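Local structure of CurF (Lyngbya majuscula, 5DP2) at residues 51-56 with 326-331; 57-62 with 257-262; 150-155 with 293-298. The protein probably forms the cyclopropane ring in curacin A biosynthesis, as an NADP-binding, enoyl reductase-like domain of a polyketide synthase. All coordinates share one frame; numbering follows the deposited sequence. Where two conformers were deposited one is given.

Interaction 1 (51-56 with 326-331); sequences REVLNV and RHLQHS. With NAP (NADP nicotinamide-adenine-dinucleotide phosphate), chain B.
This is a small, buried apolar contact between helices 50-57 and 321-329, beside the bound NADP. Val53 faces the second helix and divides its two methyls between neighbouring residues there. CG2 of Val53 meets CD2 of Leu328 at 4.1 Å, the two side chains lying oblique to one another, while CG1 of Val53 rests 4.0 Å from CB of Gln329. The first torsion of Val53 (chi1 174°) puts CG1 beside the carbonyl carbon, on the Gln329 side, and CG2 beside the backbone N, by Leu328. Phe325, one turn back on helix 321-329, also packs on Val53. Leu328 is shared: while one methyl takes Val53, its CD1 lies 3.8 Å from O5B of the NADP, against the adenosine side of the diphosphate. Just beyond, the helix ends in a Schellman motif whose positive-phi residue is Ser331. From that turn Ser331 OG donates a hydrogen bond of 2.6 Å to O3X of the 2'-phosphate, the group that distinguishes NADP from NAD; Lys194 and His333 are further partners of the cofactor. The arrangement is consistent with the NADP cleft of a medium-chain reductase, where helices of the catalytic part line the cofactor.

Interaction 2 (57-62 with 257-262); sequences LGIFQE and GRLNIW
Two irregular loops approach through their side chains; the closest CA atoms, those of Phe60 and Leu259, are 8.0 Å apart. One begins with the Schellman motif that closes helix 50-57, Gly58 at positive phi; the other follows strand 251-255 of the parallel Rossmann-type sheet, so the contact bridges the cleft between the catalytic part and the nucleotide-binding part of the reductase. It lies near the surface and is apolar, with no hydrogen bond passing between the loops. Leu259 serves both residues opposite. Its CD2 comes to the edge of the Phe60 ring, close to the ring plane, 3.9 Å from CD2 of Phe60, and its other methyl, CD1, reaches CG2 of Ile59 at 4.2 Å, those two side chains crossing at about a right angle. The CB bond of Phe60 points toward the second loop, and CG anti to the backbone N (chi1 -171°) carries CD2 and CE2 to Leu259 and Arg258. Arg258 touches the same ring with its aliphatic root, then bends at chi2 and chi3 and leads its guanidinium away; that plane is turned 50° from the ring. The cation-pi partner of Phe60 is Arg51 of helix 50-57, while Arg258 lies against the NADP and has a long, weak ion pair with Asp280. Where Arg258 meets the aromatic ring, its CB is 4.0 Å from CE2 of Phe60, approaching obliquely.

Interaction 3 (150-155 with 293-298); sequences LHNLAK and AKLWDD
Van der Waals contact joins Asn152 to Leu295, where the last turns of helix 140-153 come beside helix 290-305. A single methyl of Leu295, CD2, is set against the amide of Asn152, equally near both ends: 4.1 Å from OD1 and 4.1 Å from ND2 of Asn152. The backbones stay apart, 9.4 Å between CA of Asn152 and CA of Leu295, so the side chains span the gap. Leu295 is buried, and Phe144 and Tyr147 of helix 140-153 also pack on it.

Helix 140-153 precedes strand 161-164 of the six-stranded parallel sheet of the Rossmann-type nucleotide-binding domain, and it includes a wider pi-type turn at 150-153. The contact sets the flank of that helix against helix 290-305, roughly 10 Å from the NADP at the side chain of Leu295.

The polar contacts involve His151, Asn152 and Asp298. His151 ND1 donates to OD1 of Asn152 at 3.0 Å, an almost straight bond (177°) that lies in the imidazole plane but rises above the carbonyl plane of the amide. This bond fixes the amide's rotation, OD1 turned to the imidazole, with CG anti to the carbonyl carbon (chi1 -70°). Asp298 approaches that ring without bonding to it: its OD2 is 4.2 Å from CE1 of His151, with the carboxylate and ring planes 85° apart. Asp298 OD2 is hydrogen-bonded to the hydroxyl of Tyr147, whose ring stacks with His151.

Interactions 1 and 2 are neighbours, their centres 13 Å apart, and share helix 50-57 with the loop that follows it. Glu62 joins them, since its OE2 forms a salt bridge with Arg51 NH1 at 2.9 Å. Both border the NADP. Interaction 3 stands apart, about 27 Å from interaction 1 and 25 Å from interaction 2 between centres, across the chain's centre from interaction 1. Along the sequence interaction 1 encloses the other two, whose segments alternate. Interactions 1 and 2 thus line the cofactor cleft with chain segments far apart in sequence, while interaction 3 joins helices 140-153 and 290-305 away from it.

Interaction 1 (51-56 with 326-331)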
loop_
_atom_site.group_PDB
_atom_site.type_symbol
_atom_site.label_atom_id
_atom_site.label_comp_id
_atom_site.label_asym_id
_atom_site.label_seq_id
_atom_site.Cartn_x
_atom_site.Cartn_y
_atom_site.Cartn_z
ATOM N N ARG A 51 2.697 -6.464 3.723
ATOM C CA ARG A 51 3.269 -7.616 2.988
ATOM C C ARG A 51 4.658 -7.947 3.468
ATOM O O ARG A 51 5.047 -9.117 3.526
ATOM C CB ARG A 51 3.340 -7.310 1.442
ATOM C CG ARG A 51 4.076 -8.373 0.588
ATOM C CD ARG A 51 3.356 -9.693 0.473
ATOM N NE ARG A 51 2.203 -9.589 -0.398
ATOM C CZ ARG A 51 2.180 -9.685 -1.745
ATOM N NH1 ARG A 51 3.297 -9.908 -2.454
ATOM N NH2 ARG A 51 1.022 -9.549 -2.359
ATOM N N GLU A 52 5.450 -6.921 3.732
ATOM C CA GLU A 52 6.853 -7.126 4.114
ATOM C C GLU A 52 6.989 -7.729 5.503
ATOM O O GLU A 52 7.917 -8.500 5.735
ATOM C CB GLU A 52 7.604 -5.814 3.988
ATOM C CG GLU A 52 7.653 -5.361 2.522
ATOM C CD GLU A 52 8.125 -3.973 2.281
ATOM O OE1 GLU A 52 7.737 -3.048 3.030
ATOM O OE2 GLU A 52 8.855 -3.792 1.273
ATOM N N VAL A 53 6.091 -7.388 6.425
ATOM C CA VAL A 53 6.010 -8.099 7.703
ATOM C C VAL A 53 5.711 -9.583 7.458
ATOM O O VAL A 53 6.396 -10.458 7.986
ATOM C CB VAL A 53 4.948 -7.438 8.627
ATOM C CG1 VAL A 53 4.746 -8.259 9.886
ATOM C CG2 VAL A 53 5.348 -6.010 8.983
ATOM N N LEU A 54 4.719 -9.870 6.617
ATOM C CA LEU A 54 4.382 -11.258 6.304
ATOM C C LEU A 54 5.564 -11.960 5.639
ATOM O O LEU A 54 5.799 -13.152 5.869
ATOM C CB LEU A 54 3.146 -11.325 5.392
ATOM C CG LEU A 54 1.847 -10.701 5.897
ATOM C CD1 LEU A 54 0.760 -10.899 4.851
ATOM C CD2 LEU A 54 1.451 -11.282 7.249
ATOM N N ASN A 55 6.310 -11.227 4.809
ATOM C CA ASN A 55 7.480 -11.818 4.147
ATOM C C ASN A 55 8.531 -12.232 5.180
ATOM O O ASN A 55 9.039 -13.378 5.161
ATOM C CB ASN A 55 8.175 -10.804 3.220
ATOM C CG ASN A 55 7.407 -10.391 1.967
ATOM O OD1 ASN A 55 7.693 -9.300 1.454
ATOM N ND2 ASN A 55 6.528 -11.228 1.449
ATOM N N VAL A 56 8.899 -11.330 6.093
ATOM C CA VAL A 56 9.954 -11.653 7.064
ATOM C C VAL A 56 9.544 -12.852 7.930
ATOM O O VAL A 56 10.390 -13.696 8.234
ATOM C CB VAL A 56 10.319 -10.444 7.940
ATOM C CG1 VAL A 56 11.350 -10.832 8.998
ATOM C CG2 VAL A 56 10.876 -9.300 7.096
ATOM N N ARG A 326 7.945 -3.979 13.828
ATOM C CA ARG A 326 7.136 -4.469 14.953
ATOM C C ARG A 326 5.940 -3.580 15.227
ATOM O O ARG A 326 4.876 -4.071 15.629
ATOM C CB ARG A 326 7.996 -4.584 16.213
ATOM C CG ARG A 326 8.851 -5.812 16.273
ATOM C CD ARG A 326 9.677 -5.839 17.538
ATOM N NE ARG A 326 10.386 -7.102 17.573
ATOM C CZ ARG A 326 11.556 -7.304 18.164
ATOM N NH1 ARG A 326 12.149 -6.316 18.826
ATOM N NH2 ARG A 326 12.131 -8.510 18.130
ATOM N N HIS A 327 6.097 -2.274 15.005
ATOM C CA HIS A 327 5.007 -1.318 15.228
ATOM C C HIS A 327 3.837 -1.687 14.324
ATOM O O HIS A 327 2.671 -1.629 14.710
ATOM C CB HIS A 327 5.526 0.097 14.987
ATOM C CG HIS A 327 4.624 1.190 15.465
ATOM N ND1 HIS A 327 4.623 1.675 16.752
ATOM C CD2 HIS A 327 3.740 1.953 14.776
ATOM C CE1 HIS A 327 3.764 2.681 16.834
ATOM N NE2 HIS A 327 3.204 2.855 15.650
ATOM N N LEU A 328 4.151 -2.065 13.074
ATOM C CA LEU A 328 3.125 -2.500 12.119
ATOM C C LEU A 328 2.604 -3.897 12.456
ATOM O O LEU A 328 1.390 -4.121 12.456
ATOM C CB LEU A 328 3.685 -2.427 10.679
ATOM C CG LEU A 328 2.660 -2.696 9.595
ATOM C CD1 LEU A 328 1.395 -1.858 9.710
ATOM C CD2 LEU A 328 3.320 -2.521 8.246
ATOM N N GLN A 329 3.497 -4.822 12.806
ATOM C CA GLN A 329 3.063 -6.171 13.187
ATOM C C GLN A 329 2.054 -6.153 14.336
ATOM O O GLN A 329 1.057 -6.872 14.287
ATOM C CB GLN A 329 4.268 -6.988 13.612
ATOM C CG GLN A 329 3.932 -8.403 14.042
ATOM C CD GLN A 329 5.065 -9.106 14.776
ATOM O OE1 GLN A 329 5.963 -8.462 15.342
ATOM N NE2 GLN A 329 5.021 -10.428 14.788
ATOM N N HIS A 330 2.333 -5.346 15.361
ATOM C CA HIS A 330 1.463 -5.221 16.538
ATOM C C HIS A 330 0.326 -4.229 16.333
ATOM O O HIS A 330 -0.478 -4.028 17.230
ATOM C CB HIS A 330 2.299 -4.844 17.765
ATOM C CG HIS A 330 3.263 -5.896 18.195
ATOM N ND1 HIS A 330 3.012 -7.245 18.065
ATOM C CD2 HIS A 330 4.497 -5.788 18.728
ATOM C CE1 HIS A 330 4.061 -7.921 18.492
ATOM N NE2 HIS A 330 4.965 -7.060 18.916
ATOM N N SER A 331 0.266 -3.636 15.139
ATOM C CA SER A 331 -0.810 -2.780 14.714
ATOM C C SER A 331 -1.037 -1.618 15.642
ATOM O O SER A 331 -2.162 -1.357 16.080
ATOM C CB SER A 331 -2.081 -3.570 14.526
ATOM O OG SER A 331 -2.823 -2.925 13.529
HETATM P PA NAP B . -2.190 -1.813 7.223
HETATM O O1A NAP B . -1.567 -0.536 7.671
HETATM O O2A NAP B . -3.592 -1.805 6.733
HETATM O O5B NAP B . -2.014 -2.860 8.418
HETATM C C5B NAP B . -2.780 -4.071 8.464
HETATM C C4B NAP B . -4.216 -3.844 8.886
HETATM O O4B NAP B . -4.821 -5.101 9.080
HETATM C C3B NAP B . -4.369 -3.054 10.152
HETATM O O3B NAP B . -5.034 -1.829 9.833
HETATM C C2B NAP B . -5.217 -3.939 11.086
HETATM O O2B NAP B . -6.312 -3.351 11.730
HETATM C C1B NAP B . -5.791 -4.975 10.141
HETATM N N9A NAP B . -5.924 -6.309 10.712
HETATM C C8A NAP B . -4.952 -7.283 10.774
HETATM N N7A NAP B . -5.435 -8.400 11.368
HETATM C C5A NAP B . -6.715 -8.142 11.671
HETATM C C6A NAP B . -7.770 -8.878 12.288
HETATM N N6A NAP B . -7.554 -10.141 12.705
HETATM N N1A NAP B . -8.953 -8.293 12.427
HETATM C C2A NAP B . -9.131 -7.038 12.001
HETATM N N3A NAP B . -8.227 -6.252 11.409
HETATM C C4A NAP B . -7.030 -6.799 11.266
HETATM O O3 NAP B . -1.270 -2.496 6.092
HETATM P PN NAP B . -1.134 -2.140 4.537
HETATM O O1N NAP B . 0.294 -2.285 4.179
HETATM O O2N NAP B . -1.831 -0.847 4.227
HETATM O O5D NAP B . -1.898 -3.343 3.887
HETATM C C5D NAP B . -3.325 -3.458 4.094
HETATM C C4D NAP B . -3.791 -4.886 3.716
HETATM O O4D NAP B . -3.920 -4.938 2.319
HETATM C C3D NAP B . -2.803 -6.001 4.077
HETATM O O3D NAP B . -3.555 -7.203 4.291
HETATM C C2D NAP B . -1.929 -6.090 2.852
HETATM O O2D NAP B . -1.344 -7.391 2.743
HETATM C C1D NAP B . -2.911 -5.790 1.751
HETATM N N1N NAP B . -2.476 -5.069 0.535
HETATM C C2N NAP B . -2.716 -5.608 -0.682
HETATM C C3N NAP B . -2.345 -4.973 -1.864
HETATM C C7N NAP B . -2.637 -5.610 -3.178
HETATM O O7N NAP B . -2.101 -5.091 -4.133
HETATM N N7N NAP B . -3.466 -6.688 -3.223
HETATM C C4N NAP B . -1.702 -3.733 -1.791
HETATM C C5N NAP B . -1.468 -3.198 -0.531
HETATM C C6N NAP B . -1.864 -3.876 0.629
HETATM P P2B NAP B . -6.199 -2.373 12.990
HETATM O O1X NAP B . -5.555 -1.088 12.485
HETATM O O2X NAP B . -7.635 -2.200 13.397
HETATM O O3X NAP B . -5.342 -3.073 14.016
#

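Interaction 2 (57-62 with 257-262)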
loop_
_atom_site.group_PDB
_atom_site.type_symbol
_atom_site.label_atom_id
_atom_site.label_comp_id
_atom_site.label_asym_id
_atom_site.label_seq_id
_atom_site.Cartn_x
_atom_site.Cartn_y
_atom_site.Cartn_z
ATOM N N LEU A 57 8.278 -12.892 8.316
ATOM C CA LEU A 57 7.763 -13.956 9.184
ATOM C C LEU A 57 7.552 -15.280 8.471
ATOM O O LEU A 57 7.293 -16.290 9.130
ATOM C CB LEU A 57 6.451 -13.488 9.826
ATOM C CG LEU A 57 6.596 -12.304 10.796
ATOM C CD1 LEU A 57 5.220 -11.885 11.280
ATOM C CD2 LEU A 57 7.545 -12.592 11.958
ATOM N N GLY A 58 7.671 -15.312 7.150
ATOM C CA GLY A 58 7.457 -16.528 6.381
ATOM C C GLY A 58 5.987 -16.890 6.165
ATOM O O GLY A 58 5.686 -18.045 5.866
ATOM N N ILE A 59 5.078 -15.922 6.292
ATOM C CA ILE A 59 3.642 -16.144 6.112
ATOM C C ILE A 59 3.257 -16.016 4.625
ATOM O O ILE A 59 2.373 -16.735 4.136
ATOM C CB ILE A 59 2.833 -15.175 7.018
ATOM C CG1 ILE A 59 3.132 -15.503 8.491
ATOM C CG2 ILE A 59 1.339 -15.263 6.734
ATOM C CD1 ILE A 59 2.676 -14.478 9.508
ATOM N N PHE A 60 3.890 -15.072 3.919
ATOM C CA PHE A 60 3.683 -14.888 2.475
ATOM C C PHE A 60 5.061 -14.876 1.843
ATOM O O PHE A 60 5.904 -14.059 2.222
ATOM C CB PHE A 60 2.951 -13.572 2.145
ATOM C CG PHE A 60 2.541 -13.455 0.695
ATOM C CD1 PHE A 60 3.458 -13.111 -0.306
ATOM C CD2 PHE A 60 1.236 -13.684 0.324
ATOM C CE1 PHE A 60 3.088 -13.055 -1.637
ATOM C CE2 PHE A 60 0.859 -13.611 -1.010
ATOM C CZ PHE A 60 1.785 -13.286 -1.990
ATOM N N GLN A 61 5.283 -15.762 0.877
ATOM C CA GLN A 61 6.577 -15.821 0.200
ATOM C C GLN A 61 6.530 -15.125 -1.160
ATOM O O GLN A 61 5.674 -15.446 -1.991
ATOM C CB GLN A 61 7.052 -17.260 0.021
ATOM C CG GLN A 61 8.468 -17.296 -0.490
ATOM C CD GLN A 61 9.014 -18.689 -0.532
ATOM O OE1 GLN A 61 9.222 -19.253 -1.620
ATOM N NE2 GLN A 61 9.266 -19.263 0.643
ATOM N N GLU A 62 7.396 -14.137 -1.361
ATOM C CA GLU A 62 7.402 -13.469 -2.653
ATOM C C GLU A 62 7.764 -14.436 -3.773
ATOM O O GLU A 62 8.698 -15.244 -3.636
ATOM C CB GLU A 62 8.420 -12.318 -2.655
ATOM C CG GLU A 62 8.044 -11.184 -1.725
ATOM C CD GLU A 62 6.748 -10.544 -2.102
ATOM O OE1 GLU A 62 6.619 -10.123 -3.282
ATOM O OE2 GLU A 62 5.834 -10.420 -1.239
ATOM N N GLY A 257 -6.713 -8.544 0.011
ATOM C CA GLY A 257 -6.003 -9.600 0.710
ATOM C C GLY A 257 -5.594 -10.666 -0.306
ATOM O O GLY A 257 -6.260 -10.836 -1.328
ATOM N N ARG A 258 -4.492 -11.341 -0.035
ATOM C CA ARG A 258 -4.026 -12.354 -0.967
ATOM C C ARG A 258 -4.000 -13.745 -0.365
ATOM O O ARG A 258 -3.751 -14.699 -1.080
ATOM C CB ARG A 258 -2.680 -11.940 -1.615
ATOM C CG ARG A 258 -2.727 -10.606 -2.359
ATOM C CD ARG A 258 -3.690 -10.601 -3.518
ATOM N NE ARG A 258 -3.278 -11.511 -4.585
ATOM C CZ ARG A 258 -3.969 -11.766 -5.690
ATOM N NH1 ARG A 258 -5.197 -11.276 -5.861
ATOM N NH2 ARG A 258 -3.435 -12.544 -6.615
ATOM N N LEU A 259 -4.274 -13.883 0.933
ATOM C CA LEU A 259 -4.298 -15.198 1.579
ATOM C C LEU A 259 -5.700 -15.755 1.602
ATOM O O LEU A 259 -6.644 -15.111 2.052
ATOM C CB LEU A 259 -3.784 -15.122 3.031
ATOM C CG LEU A 259 -2.436 -14.457 3.303
ATOM C CD1 LEU A 259 -2.203 -14.168 4.788
ATOM C CD2 LEU A 259 -1.351 -15.359 2.754
ATOM N N ASN A 260 -5.838 -16.961 1.064
ATOM C CA ASN A 260 -7.048 -17.772 1.100
ATOM C C ASN A 260 -8.301 -17.120 0.493
ATOM O O ASN A 260 -9.438 -17.302 0.944
ATOM C CB ASN A 260 -7.300 -18.257 2.513
ATOM C CG ASN A 260 -6.086 -18.938 3.104
ATOM O OD1 ASN A 260 -5.496 -18.463 4.086
ATOM N ND2 ASN A 260 -5.671 -20.037 2.483
ATOM N N ILE A 261 -8.089 -16.374 -0.576
ATOM C CA ILE A 261 -9.197 -15.678 -1.214
ATOM C C ILE A 261 -10.005 -16.606 -2.104
ATOM O O ILE A 261 -9.543 -17.672 -2.547
ATOM C CB ILE A 261 -8.732 -14.441 -1.988
ATOM C CG1 ILE A 261 -7.825 -14.808 -3.142
ATOM C CG2 ILE A 261 -8.146 -13.411 -1.028
ATOM C CD1 ILE A 261 -7.485 -13.595 -3.957
ATOM N N TRP A 262 -11.253 -16.221 -2.330
ATOM C CA TRP A 262 -12.148 -16.995 -3.162
ATOM C C TRP A 262 -11.886 -16.760 -4.654
ATOM O O TRP A 262 -11.378 -15.708 -5.062
ATOM C CB TRP A 262 -13.608 -16.664 -2.825
ATOM C CG TRP A 262 -14.084 -17.157 -1.487
ATOM C CD1 TRP A 262 -13.339 -17.446 -0.372
ATOM C CD2 TRP A 262 -15.447 -17.393 -1.121
ATOM N NE1 TRP A 262 -14.155 -17.850 0.659
ATOM C CE2 TRP A 262 -15.458 -17.834 0.235
ATOM C CE3 TRP A 262 -16.656 -17.307 -1.815
ATOM C CZ2 TRP A 262 -16.644 -18.187 0.888
ATOM C CZ3 TRP A 262 -17.819 -17.647 -1.168
ATOM C CH2 TRP A 262 -17.809 -18.086 0.175
#

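Interaction 3 (150-155 with 293-298)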
loop_
_atom_site.group_PDB
_atom_site.type_symbol
_atom_site.label_atom_id
_atom_site.label_comp_id
_atom_site.label_asym_id
_atom_site.label_seq_id
_atom_site.Cartn_x
_atom_site.Cartn_y
_atom_site.Cartn_z
ATOM N N LEU A 150 -10.987 1.501 -6.110
ATOM C CA LEU A 150 -12.220 2.296 -5.973
ATOM C C LEU A 150 -12.637 2.993 -7.267
ATOM O O LEU A 150 -13.826 3.088 -7.553
ATOM C CB LEU A 150 -12.088 3.324 -4.864
ATOM C CG LEU A 150 -11.953 2.777 -3.431
ATOM C CD1 LEU A 150 -11.578 3.897 -2.505
ATOM C CD2 LEU A 150 -13.202 2.075 -2.958
ATOM N N HIS A 151 -11.665 3.533 -8.000
ATOM C CA HIS A 151 -11.944 4.283 -9.215
ATOM C C HIS A 151 -11.947 3.376 -10.436
ATOM O O HIS A 151 -12.945 3.240 -11.122
ATOM C CB HIS A 151 -10.970 5.444 -9.369
ATOM C CG HIS A 151 -11.126 6.218 -10.640
ATOM N ND1 HIS A 151 -10.429 5.912 -11.789
ATOM C CD2 HIS A 151 -11.878 7.298 -10.942
ATOM C CE1 HIS A 151 -10.762 6.752 -12.754
ATOM N NE2 HIS A 151 -11.641 7.605 -12.266
ATOM N N ASN A 152 -10.818 2.733 -10.749
ATOM C CA ASN A 152 -10.730 2.014 -12.015
ATOM C C ASN A 152 -11.651 0.794 -12.058
ATOM O O ASN A 152 -12.271 0.520 -13.070
ATOM C CB ASN A 152 -9.299 1.569 -12.327
ATOM C CG ASN A 152 -8.370 2.713 -12.660
ATOM O OD1 ASN A 152 -8.357 3.720 -11.991
ATOM N ND2 ASN A 152 -7.497 2.492 -13.637
ATOM N N LEU A 153 -11.671 0.026 -10.962
ATOM C CA LEU A 153 -12.404 -1.234 -10.942
ATOM C C LEU A 153 -13.852 -1.060 -10.496
ATOM O O LEU A 153 -14.771 -1.331 -11.270
ATOM C CB LEU A 153 -11.671 -2.297 -10.101
ATOM C CG LEU A 153 -10.249 -2.662 -10.623
ATOM C CD1 LEU A 153 -9.656 -3.725 -9.725
ATOM C CD2 LEU A 153 -10.261 -3.080 -12.085
ATOM N N ALA A 154 -14.047 -0.589 -9.268
ATOM C CA ALA A 154 -15.401 -0.452 -8.741
ATOM C C ALA A 154 -16.177 0.745 -9.273
ATOM O O ALA A 154 -17.398 0.748 -9.190
ATOM C CB ALA A 154 -15.393 -0.436 -7.244
ATOM N N LYS A 155 -15.475 1.782 -9.725
ATOM C CA LYS A 155 -16.118 2.982 -10.290
ATOM C C LYS A 155 -17.104 3.607 -9.290
ATOM O O LYS A 155 -18.265 3.856 -9.599
ATOM C CB LYS A 155 -16.763 2.668 -11.647
ATOM C CG LYS A 155 -15.750 2.123 -12.655
ATOM C CD LYS A 155 -16.357 1.795 -13.993
ATOM C CE LYS A 155 -15.353 1.170 -14.939
ATOM N NZ LYS A 155 -16.006 0.770 -16.210
ATOM N N ALA A 293 2.441 4.973 -14.251
ATOM C CA ALA A 293 2.486 6.289 -14.865
ATOM C C ALA A 293 1.079 6.832 -15.100
ATOM O O ALA A 293 0.803 8.002 -14.834
ATOM C CB ALA A 293 3.242 6.217 -16.194
ATOM N N LYS A 294 0.185 5.980 -15.594
ATOM C CA LYS A 294 -1.179 6.419 -15.847
ATOM C C LYS A 294 -1.946 6.708 -14.559
ATOM O O LYS A 294 -2.726 7.666 -14.511
ATOM C CB LYS A 294 -1.892 5.411 -16.718
ATOM C CG LYS A 294 -1.309 5.343 -18.121
ATOM C CD LYS A 294 -2.056 4.357 -18.994
ATOM C CE LYS A 294 -1.632 2.931 -18.713
ATOM N NZ LYS A 294 -2.360 1.980 -19.605
ATOM N N LEU A 295 -1.702 5.918 -13.506
ATOM C CA LEU A 295 -2.343 6.240 -12.240
ATOM C C LEU A 295 -1.836 7.565 -11.698
ATOM O O LEU A 295 -2.632 8.372 -11.179
ATOM C CB LEU A 295 -2.129 5.105 -11.232
ATOM C CG LEU A 295 -2.842 3.793 -11.514
ATOM C CD1 LEU A 295 -2.396 2.672 -10.587
ATOM C CD2 LEU A 295 -4.337 3.928 -11.437
ATOM N N TRP A 296 -0.523 7.825 -11.806
ATOM C CA TRP A 296 0.004 9.099 -11.314
ATOM C C TRP A 296 -0.515 10.296 -12.129
ATOM O O TRP A 296 -0.659 11.390 -11.602
ATOM C CB TRP A 296 1.537 9.074 -11.267
ATOM C CG TRP A 296 2.184 10.184 -10.482
ATOM C CD1 TRP A 296 3.168 11.030 -10.928
ATOM C CD2 TRP A 296 1.942 10.570 -9.110
ATOM N NE1 TRP A 296 3.544 11.886 -9.940
ATOM C CE2 TRP A 296 2.825 11.623 -8.805
ATOM C CE3 TRP A 296 1.071 10.130 -8.105
ATOM C CZ2 TRP A 296 2.855 12.247 -7.555
ATOM C CZ3 TRP A 296 1.097 10.752 -6.852
ATOM C CH2 TRP A 296 1.968 11.809 -6.601
ATOM N N ASP A 297 -0.817 10.079 -13.409
ATOM C CA ASP A 297 -1.422 11.155 -14.202
ATOM C C ASP A 297 -2.712 11.651 -13.542
ATOM O O ASP A 297 -3.028 12.839 -13.622
ATOM C CB ASP A 297 -1.746 10.700 -15.625
ATOM C CG ASP A 297 -0.538 10.535 -16.515
ATOM O OD1 ASP A 297 0.509 11.153 -16.249
ATOM O OD2 ASP A 297 -0.680 9.782 -17.505
ATOM N N ASP A 298 -3.471 10.761 -12.913
ATOM C CA ASP A 298 -4.699 11.156 -12.205
ATOM C C ASP A 298 -4.420 11.644 -10.780
ATOM O O ASP A 298 -5.012 12.624 -10.318
ATOM C CB ASP A 298 -5.718 10.009 -12.139
ATOM C CG ASP A 298 -6.355 9.669 -13.471
ATOM O OD1 ASP A 298 -6.046 10.291 -14.497
ATOM O OD2 ASP A 298 -7.186 8.752 -13.456
#